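Local atomic coordinates of probable fatty acyl-CoA transferase Rv3272 (Mycobacterium tuberculosis, PDB entry 5YIY), a protein that binds fatty acyl-CoAs of various chain lengths, palmitoyl-CoA most tightly, and probably serves fatty acid metabolism as a family III CoA transferase. Residues 21-26 with 173-178; 349-354 with 373-378. The protein carries 1 engineered substitution. All coordinates share one frame; numbering follows the deposited sequence.

Contact 1 (21-26 with 173-178). Engineered in segment 173-178: Ala175 (natural residue Asp).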
ATOM      1  N   ASN A  21      -7.059  14.873  -6.080  1.00 41.31           N
ATOM      2  CA  ASN A  21      -7.514  14.011  -4.986  1.00 41.97           C
ATOM      3  C   ASN A  21      -6.384  13.422  -4.142  1.00 36.97           C
ATOM      4  O   ASN A  21      -5.579  14.159  -3.574  1.00 38.42           O
ATOM      5  CB  ASN A  21      -8.401  12.887  -5.529  1.00 45.24           C
ATOM      6  CG  ASN A  21      -9.552  13.411  -6.365  1.00 48.79           C
ATOM      7  OD1 ASN A  21     -10.176  14.415  -6.021  1.00 50.38           O
ATOM      8  ND2 ASN A  21      -9.838  12.734  -7.471  1.00 49.45           N
ATOM      9  N   VAL A  22      -6.334  12.096  -4.051  1.00 34.14           N
ATOM     10  CA  VAL A  22      -5.461  11.436  -3.082  1.00 33.87           C
ATOM     11  C   VAL A  22      -4.258  10.707  -3.683  1.00 33.47           C
ATOM     12  O   VAL A  22      -3.114  11.011  -3.343  1.00 28.94           O
ATOM     13  CB  VAL A  22      -6.256  10.419  -2.240  1.00 29.88           C
ATOM     14  CG1 VAL A  22      -5.334   9.695  -1.271  1.00 29.41           C
ATOM     15  CG2 VAL A  22      -7.384  11.115  -1.495  1.00 29.30           C
ATOM     16  N   ALA A  23      -4.520   9.749  -4.569  1.00 33.99           N
ATOM     17  CA  ALA A  23      -3.489   8.821  -5.032  1.00 32.27           C
ATOM     18  C   ALA A  23      -2.333   9.519  -5.744  1.00 34.91           C
ATOM     19  O   ALA A  23      -1.167   9.318  -5.397  1.00 30.68           O
ATOM     20  CB  ALA A  23      -4.105   7.772  -5.945  1.00 24.76           C
ATOM     21  N   GLY A  24      -2.659  10.338  -6.735  1.00 35.84           N
ATOM     22  CA  GLY A  24      -1.654  11.083  -7.474  1.00 29.60           C
ATOM     23  C   GLY A  24      -0.869  12.104  -6.663  1.00 30.32           C
ATOM     24  O   GLY A  24       0.362  12.102  -6.702  1.00 32.04           O
ATOM     25  N   PRO A  25      -1.569  12.991  -5.931  1.00 29.20           N
ATOM     26  CA  PRO A  25      -0.886  13.987  -5.099  1.00 29.72           C
ATOM     27  C   PRO A  25      -0.004  13.385  -4.005  1.00 27.43           C
ATOM     28  O   PRO A  25       1.007  13.991  -3.651  1.00 26.94           O
ATOM     29  CB  PRO A  25      -2.046  14.772  -4.484  1.00 30.64           C
ATOM     30  CG  PRO A  25      -3.114  14.681  -5.505  1.00 29.08           C
ATOM     31  CD  PRO A  25      -3.011  13.278  -6.031  1.00 26.01           C
ATOM     32  N   LEU A  26      -0.384  12.227  -3.474  1.00 23.14           N
ATOM     33  CA  LEU A  26       0.420  11.568  -2.448  1.00 24.71           C
ATOM     34  C   LEU A  26       1.792  11.188  -2.997  1.00 23.89           C
ATOM     35  O   LEU A  26       2.803  11.313  -2.307  1.00 24.22           O
ATOM     36  CB  LEU A  26      -0.290  10.327  -1.905  1.00 23.62           C
ATOM     37  CG  LEU A  26       0.543   9.474  -0.944  1.00 27.21           C
ATOM     38  CD1 LEU A  26       0.912  10.265   0.302  1.00 24.27           C
ATOM     39  CD2 LEU A  26      -0.192   8.203  -0.571  1.00 24.49           C
ATOM     40  N   LEU A 173      -7.442   2.836   1.296  1.00 34.40           N
ATOM     41  CA  LEU A 173      -6.316   1.910   1.238  1.00 33.30           C
ATOM     42  C   LEU A 173      -5.709   1.832  -0.164  1.00 27.80           C
ATOM     43  O   LEU A 173      -4.489   1.843  -0.315  1.00 30.16           O
ATOM     44  CB  LEU A 173      -6.738   0.510   1.715  1.00 37.29           C
ATOM     45  CG  LEU A 173      -7.696  -0.372   0.904  1.00 40.11           C
ATOM     46  CD1 LEU A 173      -7.666  -1.795   1.436  1.00 40.49           C
ATOM     47  CD2 LEU A 173      -9.121   0.164   0.916  1.00 43.37           C
ATOM     48  N   VAL A 174      -6.559   1.759  -1.184  1.00 26.02           N
ATOM     49  CA  VAL A 174      -6.094   1.609  -2.559  1.00 28.61           C
ATOM     50  C   VAL A 174      -5.398   2.872  -3.059  1.00 29.29           C
ATOM     51  O   VAL A 174      -4.342   2.800  -3.686  1.00 31.74           O
ATOM     52  CB  VAL A 174      -7.259   1.264  -3.510  1.00 25.89           C
ATOM     53  CG1 VAL A 174      -6.779   1.212  -4.954  1.00 18.59           C
ATOM     54  CG2 VAL A 174      -7.892  -0.055  -3.107  1.00 24.56           C
ATOM     55  N   ALA A 175      -5.987   4.027  -2.766  1.00 25.94           N
ATOM     56  CA  ALA A 175      -5.440   5.301  -3.216  1.00 26.73           C
ATOM     57  C   ALA A 175      -4.083   5.578  -2.576  1.00 29.02           C
ATOM     58  O   ALA A 175      -3.144   6.004  -3.249  1.00 26.28           O
ATOM     59  CB  ALA A 175      -6.409   6.431  -2.910  1.00 19.28           C
ATOM     60  N   ASN A 176      -3.987   5.340  -1.272  0.65 28.51           N
ATOM     61  CA  ASN A 176      -2.743   5.567  -0.547  0.65 28.32           C
ATOM     62  C   ASN A 176      -1.645   4.594  -0.964  0.65 27.46           C
ATOM     63  O   ASN A 176      -0.479   4.974  -1.076  0.65 29.55           O
ATOM     64  CB  ASN A 176      -2.984   5.476   0.960  0.65 25.49           C
ATOM     65  CG  ASN A 176      -3.691   6.701   1.512  0.65 25.06           C
ATOM     66  OD1 ASN A 176      -3.525   7.808   1.003  0.65 24.44           O
ATOM     67  ND2 ASN A 176      -4.486   6.506   2.557  0.65 19.44           N
ATOM     68  N   ALA A 177      -2.020   3.339  -1.194  1.00 26.52           N
ATOM     69  CA  ALA A 177      -1.063   2.332  -1.639  1.00 24.45           C
ATOM     70  C   ALA A 177      -0.587   2.625  -3.058  1.00 23.80           C
ATOM     71  O   ALA A 177       0.591   2.465  -3.371  1.00 22.83           O
ATOM     72  CB  ALA A 177      -1.674   0.941  -1.560  1.00 21.66           C
ATOM     73  N   SER A 178      -1.513   3.059  -3.910  1.00 19.96           N
ATOM     74  CA  SER A 178      -1.194   3.387  -5.296  1.00 21.44           C
ATOM     75  C   SER A 178      -0.234   4.569  -5.383  1.00 22.31           C
ATOM     76  O   SER A 178       0.612   4.629  -6.275  1.00 25.24           O
ATOM     77  CB  SER A 178      -2.469   3.693  -6.083  1.00 22.56           C
ATOM     78  OG  SER A 178      -3.327   2.567  -6.120  1.00 24.99           O
TER
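Val22 and Ala23, where the chain enters helix 23-33, pack against the first turn of helix 173-196 at Ala175, an engineered residue that is aspartate in the natural protein. The side chain of Val22 makes the contact step by step from its CB, which already lies 4.0 Å from the CB of Ala175. CG1, swung opposite the backbone N (chi1 178°), carries the contact further: it sits 3.8 Å from that same methyl and 3.5 Å from OD1 of Asn176, whose side chain it crosses at a slant. The methyl of Ala175 touches both Val22 CG1 and Ala23 CB, the latter 4.0 Å away.

The backbones come close as well. Ala23 CA makes a CA-H...O contact of 3.4 Å with the carbonyl O of Ala175, bent to 134° at the hydrogen. One turn on, Leu26 lays CD2 over the backbone of Asn176, 3.3 Å from its O, with OD1 of the same residue also close by. In the conformer given, ND2 of Asn176 donates to Leu213 O of the second subunit. Within the helix, Ser178 OG bonds back to Val174 O at 2.6 Å, approaching from above the carbonyl plane, while Ser178 N uses the opposite face.

Asp146 accepts the backbone N-H of Ala175. This buried junction of two helix starts is consistent with the active site of a family III CoA transferase, the inferred nucleophile position, aspartate in the natural protein, lying in the first turn of its helix.

Contact 2 (349-354 with 373-378)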
ATOM      1  N   LEU A 349       5.142  10.270  14.212  1.00 29.93           N
ATOM      2  CA  LEU A 349       4.223  10.187  13.134  1.00 31.45           C
ATOM      3  C   LEU A 349       3.632  11.485  12.664  1.00 36.88           C
ATOM      4  O   LEU A 349       3.278  11.602  11.539  1.00 38.79           O
ATOM      5  CB  LEU A 349       3.165   9.160  13.444  1.00 28.52           C
ATOM      6  CG  LEU A 349       3.780   7.782  13.306  1.00 30.13           C
ATOM      7  CD1 LEU A 349       2.805   6.732  13.760  1.00 31.51           C
ATOM      8  CD2 LEU A 349       4.250   7.515  11.897  1.00 28.64           C
ATOM      9  N   THR A 350       3.474  12.443  13.555  1.00 37.09           N
ATOM     10  CA  THR A 350       2.896  13.715  13.210  1.00 36.35           C
ATOM     11  C   THR A 350       3.846  14.873  12.984  1.00 40.17           C
ATOM     12  O   THR A 350       4.971  14.866  13.409  1.00 40.95           O
ATOM     13  CB  THR A 350       1.910  14.130  14.273  1.00 36.37           C
ATOM     14  OG1 THR A 350       2.608  14.376  15.479  1.00 38.34           O
ATOM     15  CG2 THR A 350       1.008  13.040  14.510  1.00 34.13           C
ATOM     16  N   LEU A 351       3.369  15.839  12.229  1.00 41.52           N
ATOM     17  CA  LEU A 351       4.086  17.056  11.968  1.00 45.45           C
ATOM     18  C   LEU A 351       3.070  18.162  11.895  1.00 45.35           C
ATOM     19  O   LEU A 351       1.954  17.949  11.500  1.00 41.74           O
ATOM     20  CB  LEU A 351       4.930  16.965  10.717  1.00 50.38           C
ATOM     21  CG  LEU A 351       4.323  16.512   9.412  1.00 53.51           C
ATOM     22  CD1 LEU A 351       3.398  17.604   8.944  1.00 56.64           C
ATOM     23  CD2 LEU A 351       5.419  16.289   8.393  1.00 53.34           C
ATOM     24  N   GLU A 352       3.473  19.361  12.261  1.00 47.64           N
ATOM     25  CA  GLU A 352       2.563  20.469  12.269  1.00 52.29           C
ATOM     26  C   GLU A 352       2.810  21.358  11.105  1.00 51.35           C
ATOM     27  O   GLU A 352       3.920  21.662  10.811  1.00 55.15           O
ATOM     28  CB  GLU A 352       2.691  21.217  13.570  1.00 61.08           C
ATOM     29  CG  GLU A 352       1.632  20.818  14.570  1.00 69.42           C
ATOM     30  CD  GLU A 352       2.157  19.894  15.635  1.00 75.40           C
ATOM     31  OE1 GLU A 352       2.721  20.398  16.616  1.00 79.46           O
ATOM     32  OE2 GLU A 352       2.006  18.671  15.503  1.00 75.55           O
ATOM     33  N   VAL A 353       1.756  21.743  10.417  1.00 51.92           N
ATOM     34  CA  VAL A 353       1.880  22.564   9.241  1.00 45.63           C
ATOM     35  C   VAL A 353       1.360  23.958   9.471  1.00 48.16           C
ATOM     36  O   VAL A 353       0.208  24.149   9.782  1.00 48.79           O
ATOM     37  CB  VAL A 353       1.112  21.912   8.105  1.00 46.67           C
ATOM     38  CG1 VAL A 353       1.220  22.702   6.841  1.00 45.77           C
ATOM     39  CG2 VAL A 353       1.642  20.532   7.893  1.00 42.28           C
ATOM     40  N   GLY A 354       2.235  24.929   9.271  1.00 55.54           N
ATOM     41  CA  GLY A 354       1.902  26.318   9.477  1.00 57.87           C
ATOM     42  C   GLY A 354       2.744  27.039  10.511  1.00 63.84           C
ATOM     43  O   GLY A 354       3.705  26.514  11.021  1.00 66.26           O
ATOM     44  N   ARG A 373      15.930  14.117   6.389  1.00 38.40           N
ATOM     45  CA  ARG A 373      14.619  14.113   7.033  1.00 40.77           C
ATOM     46  C   ARG A 373      13.553  14.178   5.945  1.00 38.20           C
ATOM     47  O   ARG A 373      13.387  15.218   5.299  1.00 35.93           O
ATOM     48  CB  ARG A 373      14.509  15.302   7.986  1.00 48.13           C
ATOM     49  CG  ARG A 373      13.447  15.242   9.052  1.00 56.49           C
ATOM     50  CD  ARG A 373      13.678  16.426   9.973  1.00 65.48           C
ATOM     51  NE  ARG A 373      12.661  16.550  11.003  1.00 73.55           N
ATOM     52  CZ  ARG A 373      12.681  15.875  12.144  1.00 80.82           C
ATOM     53  NH1 ARG A 373      13.666  15.019  12.390  1.00 82.56           N
ATOM     54  NH2 ARG A 373      11.715  16.054  13.035  1.00 83.16           N
ATOM     55  N   ALA A 374      12.837  13.069   5.734  1.00 36.66           N
ATOM     56  CA  ALA A 374      11.850  12.973   4.657  1.00 36.47           C
ATOM     57  C   ALA A 374      10.536  13.606   5.112  1.00 40.69           C
ATOM     58  O   ALA A 374       9.488  12.970   5.218  1.00 39.06           O
ATOM     59  CB  ALA A 374      11.652  11.524   4.226  1.00 34.83           C
ATOM     60  N   VAL A 375      10.619  14.906   5.366  1.00 42.39           N
ATOM     61  CA  VAL A 375       9.501  15.681   5.884  1.00 41.98           C
ATOM     62  C   VAL A 375       9.627  17.108   5.374  1.00 47.69           C
ATOM     63  O   VAL A 375      10.733  17.648   5.264  1.00 51.24           O
ATOM     64  CB  VAL A 375       9.458  15.635   7.429  1.00 39.81           C
ATOM     65  CG1 VAL A 375       9.235  17.028   8.018  1.00 39.73           C
ATOM     66  CG2 VAL A 375       8.376  14.674   7.902  1.00 41.13           C
ATOM     67  N   VAL A 376       8.484  17.706   5.044  1.00 46.87           N
ATOM     68  CA  VAL A 376       8.389  19.119   4.710  1.00 46.02           C
ATOM     69  C   VAL A 376       7.276  19.720   5.553  1.00 47.05           C
ATOM     70  O   VAL A 376       6.149  19.212   5.550  1.00 48.89           O
ATOM     71  CB  VAL A 376       8.113  19.336   3.212  1.00 44.83           C
ATOM     72  CG1 VAL A 376       7.552  20.727   2.975  1.00 46.24           C
ATOM     73  CG2 VAL A 376       9.378  19.119   2.404  1.00 44.52           C
ATOM     74  N   THR A 377       7.586  20.799   6.267  1.00 46.89           N
ATOM     75  CA  THR A 377       6.611  21.465   7.121  1.00 48.66           C
ATOM     76  C   THR A 377       5.891  22.620   6.437  1.00 48.51           C
ATOM     77  O   THR A 377       4.971  23.189   7.033  1.00 48.53           O
ATOM     78  CB  THR A 377       7.290  21.981   8.397  1.00 48.92           C
ATOM     79  OG1 THR A 377       8.480  22.700   8.049  1.00 49.78           O
ATOM     80  CG2 THR A 377       7.653  20.824   9.319  1.00 44.45           C
ATOM     81  N   ASP A 378       6.289  22.982   5.221  1.00 47.97           N
ATOM     82  CA  ASP A 378       5.649  24.088   4.525  1.00 49.56           C
ATOM     83  C   ASP A 378       4.181  23.760   4.261  1.00 46.72           C
ATOM     84  O   ASP A 378       3.838  22.600   4.006  1.00 48.74           O
ATOM     85  CB  ASP A 378       6.361  24.380   3.204  1.00 54.52           C
ATOM     86  CG  ASP A 378       7.790  24.833   3.401  1.00 59.68           C
ATOM     87  OD1 ASP A 378       8.684  23.964   3.469  1.00 61.64           O
ATOM     88  OD2 ASP A 378       8.019  26.059   3.488  1.00 62.59           O
TER
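Leu351 and Val375 supply the apolar part of this contact, meeting tip to tip. CD2 of Leu351 comes 3.4 Å from CG2 of Val375 and 3.9 Å from its CG1, so a single leucine methyl faces both valine branches. With chi1 at 52°, CG of Leu351 is wedged between the backbone N and the carbonyl carbon, and chi2 of 70° then brings CD2 to Val375.

Methyls also meet carbonyls by van der Waals contact. Val353 CG1 lies 3.8 Å from Thr377 O and 3.9 Å from Asp378 O, touching two successive peptide groups. In the reverse sense, Thr377 turns CG2 toward Glu352 O at 4.1 Å.

Backbone pairing happens elsewhere. The two segments run nearly the same way, 13° apart between 351-354 and 375-378, yet strand 350-353 spends its pairing bonds on strand 358-363, through Leu351 with Val362 and Val353 with Ile360. On the loop side, Ala374 centres an inverse gamma turn, and Val376 packs on Val32 and Asp33 of helix 23-33. What results is side-chain packing of an irregular segment against one strand of a two-stranded antiparallel hairpin.

In the fold
Along the chain the contacts come in series: contact 1 closes at 178, long before contact 2 opens at 349. Their centres lie 19 Å apart and their nearest atoms about 10 Å, so they do not touch. Helix 23-33 relates them, since its start forms one side of contact 1 while its far end meets the 373-378 loop of contact 2. Contact 1 sits near the middle of the chain, at the nucleophile position; contact 2 lies further out and away from that site. Segments 173-178 and 349-354 each also touch the second subunit, placing late parts of the chain, like the active-site helix, beside the dimer partner.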